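Local atomic coordinates of uncharacterized protein (Listeria monocytogenes, PDB entry 3MAB), a protein that is of unknown function but consists largely of a TfoX C-terminal domain, an all-helical fold of the helix-hairpin-helix clan. Residues B[7-12]-B[29-34]; B[14-19]-B[52-57]. The protein carries 2 engineered substitutions. All coordinates share one frame; numbering follows the deposited sequence.

Interaction 1: residues B[7-12]-B[29-34]. Engineered in segment 29-34: Val29 (natural residue Gly).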
loop_
_atom_site.group_PDB
_atom_site.type_symbol
_atom_site.label_atom_id
_atom_site.label_comp_id
_atom_site.label_asym_id
_atom_site.label_seq_id
_atom_site.Cartn_x
_atom_site.Cartn_y
_atom_site.Cartn_z
ATOM N N SER B 7 -2.090 -0.189 -10.345
ATOM C CA SER B 7 -3.195 -0.807 -9.626
ATOM C C SER B 7 -2.734 -2.013 -8.796
ATOM O O SER B 7 -3.572 -2.620 -8.157
ATOM C CB SER B 7 -4.288 -1.225 -10.606
ATOM O OG SER B 7 -3.808 -2.193 -11.496
ATOM N N GLU B 8 -1.450 -2.394 -8.848
ATOM C CA GLU B 8 -0.912 -3.392 -7.910
ATOM C C GLU B 8 -0.323 -2.753 -6.637
ATOM O O GLU B 8 0.023 -3.465 -5.695
ATOM C CB GLU B 8 0.159 -4.259 -8.541
ATOM C CG GLU B 8 -0.394 -5.152 -9.657
ATOM C CD GLU B 8 0.682 -5.872 -10.449
ATOM O OE1 GLU B 8 1.580 -5.186 -10.979
ATOM O OE2 GLU B 8 0.591 -7.125 -10.620
ATOM N N LEU B 9 -0.201 -1.439 -6.627
ATOM C CA LEU B 9 0.262 -0.745 -5.418
ATOM C C LEU B 9 -0.834 -0.633 -4.383
ATOM O O LEU B 9 -2.037 -0.563 -4.713
ATOM C CB LEU B 9 0.707 0.649 -5.729
ATOM C CG LEU B 9 1.787 0.793 -6.782
ATOM C CD1 LEU B 9 2.093 2.262 -6.986
ATOM C CD2 LEU B 9 3.081 -0.020 -6.553
ATOM N N PRO B 10 -0.441 -0.598 -3.091
ATOM C CA PRO B 10 -1.480 -0.439 -2.049
ATOM C C PRO B 10 -2.366 0.797 -2.303
ATOM O O PRO B 10 -1.842 1.866 -2.693
ATOM C CB PRO B 10 -0.678 -0.277 -0.753
ATOM C CG PRO B 10 0.724 -0.559 -1.123
ATOM C CD PRO B 10 0.922 -0.588 -2.543
ATOM N N ASN B 11 -3.669 0.680 -2.054
ATOM C CA ASN B 11 -4.675 1.739 -2.137
ATOM C C ASN B 11 -5.070 2.226 -3.503
ATOM O O ASN B 11 -5.944 3.083 -3.574
ATOM C CB ASN B 11 -4.225 2.967 -1.306
ATOM C CG ASN B 11 -3.553 2.572 -0.019
ATOM O OD1 ASN B 11 -4.170 1.931 0.818
ATOM N ND2 ASN B 11 -2.269 2.915 0.126
ATOM N N ILE B 12 -4.416 1.765 -4.556
ATOM C CA ILE B 12 -4.721 2.243 -5.906
ATOM C C ILE B 12 -5.702 1.342 -6.612
ATOM O O ILE B 12 -5.296 0.287 -7.067
ATOM C CB ILE B 12 -3.441 2.456 -6.746
ATOM C CG1 ILE B 12 -2.488 3.355 -5.972
ATOM C CG2 ILE B 12 -3.844 3.093 -8.111
ATOM C CD1 ILE B 12 -1.324 3.926 -6.746
ATOM N N VAL B 29 7.069 3.853 -10.585
ATOM C CA VAL B 29 8.329 4.666 -10.522
ATOM C C VAL B 29 8.004 6.139 -10.755
ATOM O O VAL B 29 8.454 7.025 -10.006
ATOM C CB VAL B 29 9.439 4.151 -11.529
ATOM C CG1 VAL B 29 9.990 2.749 -11.145
ATOM C CG2 VAL B 29 8.961 4.160 -12.887
ATOM N N GLU B 30 7.120 6.381 -11.727
ATOM C CA GLU B 30 6.700 7.752 -11.991
ATOM C C GLU B 30 5.933 8.388 -10.810
ATOM O O GLU B 30 6.149 9.565 -10.468
ATOM C CB GLU B 30 5.865 7.814 -13.265
ATOM C CG GLU B 30 6.691 7.658 -14.565
ATOM C CD GLU B 30 5.890 7.562 -15.812
ATOM O OE1 GLU B 30 4.769 8.141 -15.931
ATOM O OE2 GLU B 30 6.414 6.890 -16.737
ATOM N N LEU B 31 5.107 7.602 -10.151
ATOM C CA LEU B 31 4.433 8.067 -8.950
ATOM C C LEU B 31 5.386 8.381 -7.827
ATOM O O LEU B 31 5.258 9.433 -7.194
ATOM C CB LEU B 31 3.336 7.118 -8.479
ATOM C CG LEU B 31 2.605 7.427 -7.185
ATOM C CD1 LEU B 31 1.863 8.698 -7.256
ATOM C CD2 LEU B 31 1.651 6.299 -6.836
ATOM N N LYS B 32 6.341 7.484 -7.551
ATOM C CA LYS B 32 7.295 7.744 -6.490
ATOM C C LYS B 32 8.069 9.014 -6.818
ATOM O O LYS B 32 8.316 9.821 -5.889
ATOM C CB LYS B 32 8.250 6.568 -6.329
ATOM C CG LYS B 32 9.260 6.772 -5.154
ATOM C CD LYS B 32 10.149 5.605 -4.972
ATOM C CE LYS B 32 11.220 5.939 -3.913
ATOM N NZ LYS B 32 12.218 6.952 -4.448
ATOM N N ASP B 33 8.487 9.143 -8.071
ATOM C CA ASP B 33 9.363 10.256 -8.524
ATOM C C ASP B 33 8.667 11.593 -8.256
ATOM O O ASP B 33 9.316 12.612 -7.921
ATOM C CB ASP B 33 9.656 10.227 -10.047
ATOM C CG ASP B 33 10.664 9.175 -10.534
ATOM O OD1 ASP B 33 10.683 8.921 -11.770
ATOM O OD2 ASP B 33 11.441 8.679 -9.760
ATOM N N VAL B 34 7.370 11.685 -8.486
ATOM C CA VAL B 34 6.688 12.963 -8.255
ATOM C C VAL B 34 6.113 13.118 -6.854
ATOM O O VAL B 34 5.984 14.246 -6.355
ATOM C CB VAL B 34 5.606 13.258 -9.275
ATOM C CG1 VAL B 34 6.177 13.246 -10.706
ATOM C CG2 VAL B 34 4.442 12.348 -9.180
#
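Leu31 sends a single methyl, CD2, from helix 28-46 to meet two residues of the loop that precedes helix 14-22. The two meetings differ in kind. Ile12 and Leu31 reach toward each other tip to tip, Ile12 CD1 ending 3.8 Å from Leu31 CD2. Leu9 instead runs past Leu31 in the opposite direction, and Leu9 CD1 touches the same Leu31 CD2 at 4.1 Å.

The torsions of Leu31 and Ile12 fit this arrangement. In Leu31, CG stands anti to the backbone N (chi1 176°), which carries the branch off the helix toward the loop. In Ile12, CG1 lies anti to the carbonyl carbon (chi1 -53°) and the chain then extends, which makes CD1 the leading atom. On the loop side Leu9 and Ile12 are the two ends of a type II beta turn, and both direct their side chains toward the helix; the turn's closing bond, from Ile12 N to Leu9 O, is weak at 3.3 Å.

Asn11, inside the turn, hydrogen-bonds through its amide to Ile65 O and Trp67 N, tying the loop to the chain beyond helix 52-63. Ala61 of that helix touches Leu9, Ile12 and Leu31 alike. No hydrogen bond spans 7-12 and 29-34: the buried contact between them rests on dispersion and the exclusion of water, while directional bonding at Asn11 supplies an attachment for the turn.

Interaction 2: residues B[14-19]-B[52-57]. Engineered in segment 52-57: Met52 (natural residue Leu).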
loop_
_atom_site.group_PDB
_atom_site.type_symbol
_atom_site.label_atom_id
_atom_site.label_comp_id
_atom_site.label_asym_id
_atom_site.label_seq_id
_atom_site.Cartn_x
_atom_site.Cartn_y
_atom_site.Cartn_z
ATOM N N LYS B 14 -8.802 0.766 -9.680
ATOM C CA LYS B 14 -8.639 0.849 -11.124
ATOM C C LYS B 14 -8.918 2.286 -11.583
ATOM O O LYS B 14 -8.228 2.807 -12.443
ATOM C CB LYS B 14 -9.506 -0.200 -11.834
ATOM C CG LYS B 14 -9.051 -1.641 -11.571
ATOM C CD LYS B 14 -9.319 -2.109 -10.135
ATOM C CE LYS B 14 -9.458 -3.614 -10.016
ATOM N NZ LYS B 14 -10.044 -4.001 -8.692
ATOM N N VAL B 15 -9.879 2.947 -10.994
ATOM C CA VAL B 15 -10.225 4.277 -11.375
ATOM C C VAL B 15 -9.152 5.321 -11.008
ATOM O O VAL B 15 -8.800 6.233 -11.775
ATOM C CB VAL B 15 -11.618 4.570 -10.805
ATOM C CG1 VAL B 15 -11.927 6.010 -10.933
ATOM C CG2 VAL B 15 -12.697 3.634 -11.502
ATOM N N LEU B 16 -8.590 5.199 -9.830
ATOM C CA LEU B 16 -7.456 6.056 -9.486
ATOM C C LEU B 16 -6.237 5.797 -10.408
ATOM O O LEU B 16 -5.552 6.741 -10.782
ATOM C CB LEU B 16 -7.074 5.871 -8.017
ATOM C CG LEU B 16 -5.948 6.708 -7.447
ATOM C CD1 LEU B 16 -6.128 8.235 -7.736
ATOM C CD2 LEU B 16 -5.793 6.478 -5.943
ATOM N N GLU B 17 -5.979 4.528 -10.769
ATOM C CA GLU B 17 -4.933 4.212 -11.741
ATOM C C GLU B 17 -5.252 4.992 -13.035
ATOM O O GLU B 17 -4.369 5.575 -13.607
ATOM C CB GLU B 17 -4.841 2.701 -12.027
ATOM C CG GLU B 17 -3.945 2.345 -13.271
ATOM C CD GLU B 17 -3.769 0.868 -13.467
ATOM O OE1 GLU B 17 -4.748 0.212 -13.805
ATOM O OE2 GLU B 17 -2.668 0.361 -13.185
ATOM N N GLN B 18 -6.496 4.947 -13.532
ATOM C CA GLN B 18 -6.868 5.631 -14.774
ATOM C C GLN B 18 -6.661 7.128 -14.612
ATOM O O GLN B 18 -6.190 7.791 -15.513
ATOM C CB GLN B 18 -8.313 5.329 -15.162
ATOM C CG GLN B 18 -8.507 3.942 -15.577
ATOM C CD GLN B 18 -9.962 3.526 -15.688
ATOM O OE1 GLN B 18 -10.869 4.054 -14.993
ATOM N NE2 GLN B 18 -10.199 2.545 -16.543
ATOM N N ASP B 19 -7.026 7.669 -13.458
ATOM C CA ASP B 19 -6.855 9.138 -13.230
ATOM C C ASP B 19 -5.373 9.536 -13.231
ATOM O O ASP B 19 -5.000 10.549 -13.821
ATOM C CB ASP B 19 -7.515 9.579 -11.909
ATOM C CG ASP B 19 -9.048 9.493 -11.973
ATOM O OD1 ASP B 19 -9.642 9.472 -13.085
ATOM O OD2 ASP B 19 -9.649 9.463 -10.867
ATOM N N MET B 52 -9.620 13.813 0.047
ATOM C CA MET B 52 -8.628 13.411 1.007
ATOM C C MET B 52 -8.305 11.969 0.874
ATOM O O MET B 52 -7.171 11.528 1.039
ATOM C CB MET B 52 -9.146 13.676 2.427
ATOM C CG MET B 52 -8.107 13.714 3.418
ATOM S SD MET B 52 -6.830 14.937 3.085
ATOM C CE MET B 52 -5.531 13.904 3.688
ATOM N N SER B 53 -9.344 11.178 0.664
ATOM C CA SER B 53 -9.207 9.764 0.395
ATOM C C SER B 53 -8.178 9.440 -0.645
ATOM O O SER B 53 -7.311 8.578 -0.401
ATOM C CB SER B 53 -10.559 9.176 -0.026
ATOM O OG SER B 53 -11.511 9.544 0.949
ATOM N N GLU B 54 -8.224 10.119 -1.777
ATOM C CA GLU B 54 -7.279 9.876 -2.847
ATOM C C GLU B 54 -5.835 10.297 -2.421
ATOM O O GLU B 54 -4.845 9.636 -2.750
ATOM C CB GLU B 54 -7.639 10.627 -4.129
ATOM C CG GLU B 54 -8.662 10.019 -4.994
ATOM C CD GLU B 54 -10.053 10.473 -4.699
ATOM O OE1 GLU B 54 -10.909 10.147 -5.525
ATOM O OE2 GLU B 54 -10.298 11.142 -3.682
ATOM N N LEU B 55 -5.696 11.406 -1.689
ATOM C CA LEU B 55 -4.373 11.835 -1.222
ATOM C C LEU B 55 -3.721 10.860 -0.278
ATOM O O LEU B 55 -2.564 10.512 -0.412
ATOM C CB LEU B 55 -4.502 13.228 -0.575
ATOM C CG LEU B 55 -3.237 13.893 -0.080
ATOM C CD1 LEU B 55 -2.151 13.982 -1.174
ATOM C CD2 LEU B 55 -3.547 15.247 0.462
ATOM N N TYR B 56 -4.469 10.399 0.709
ATOM C CA TYR B 56 -3.993 9.330 1.563
ATOM C C TYR B 56 -3.610 8.099 0.771
ATOM O O TYR B 56 -2.558 7.480 1.065
ATOM C CB TYR B 56 -5.057 8.968 2.607
ATOM C CG TYR B 56 -5.217 9.856 3.837
ATOM C CD1 TYR B 56 -4.289 10.801 4.194
ATOM C CD2 TYR B 56 -6.288 9.651 4.679
ATOM C CE1 TYR B 56 -4.469 11.620 5.335
ATOM C CE2 TYR B 56 -6.458 10.485 5.826
ATOM C CZ TYR B 56 -5.528 11.412 6.115
ATOM O OH TYR B 56 -5.738 12.152 7.257
ATOM N N ALA B 57 -4.440 7.691 -0.195
ATOM C CA ALA B 57 -4.147 6.519 -1.019
ATOM C C ALA B 57 -2.840 6.640 -1.749
ATOM O O ALA B 57 -2.035 5.713 -1.785
ATOM C CB ALA B 57 -5.287 6.271 -2.028
#
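Leu16 divides its two methyls between two residues one turn apart on helix 52-63: CD1 goes to Glu54 and CD2 to Ala57. Its CG is anti to the backbone N (chi1 -178°) and chi2 is 51°, a conformation that projects the isobutyl fork from helix 14-22 toward the other helix. Leu16 CD2 lies 4.0 Å from Ala57 CB, an apolar contact with a side chain consisting of one methyl. The other prong, Leu16 CD1, comes within 4.1 Å of Glu54 CG, and here the leucine and the glutamate cross obliquely.

Glu54 meets the leucine with its aliphatic part. Its CG sits beside the backbone N, and the chain then bends at chi2 (91°) before reaching the carboxylate. OE2 accepts a hydrogen bond from Cys51 N; the bend brings the polar end back to the start of its own helix while CG remains against Leu16.

The contact joins helix 14-22 to helix 52-63 within the all-helical TfoX C-terminal domain, a family placed in the helix-hairpin-helix clan. Between them in sequence lies helix 28-46, whose Ile43 touches both Leu16 and Asp19. The CA atoms of Leu16 and Glu54 are 7.7 Å apart, the closest approach of the two backbones by that measure.

Asp19, one turn beyond Leu16, also directs its CB toward helix 52-63. Its OD2 remains 5.5 Å from Glu54 OE1; two acidic groups at this separation would probably disfavour each other mildly if both are charged.

Interactions 1 and 2 lie with their centres about 10 Å apart and alternate along the chain, the segments of one interleaving with those of the other. Residues 7-12 lead almost directly into helix 14-22, and the two touch again through space: Ser7 N is 3.0 Å from Glu17 OE2, a probable hydrogen bond, and Ile12 CG2 packs 3.7 Å from Glu17 N. A further connection runs to helix 52-63, where Asn11 ND2 lies 3.4 Å from Ala57 O, at best a weak hydrogen bond. The pair illustrates how neighbouring apolar contacts in a small helical fold can be connected by a mixture of packing and a few polar links. At the same loop, Glu8 forms a salt bridge with Lys75 of the second subunit.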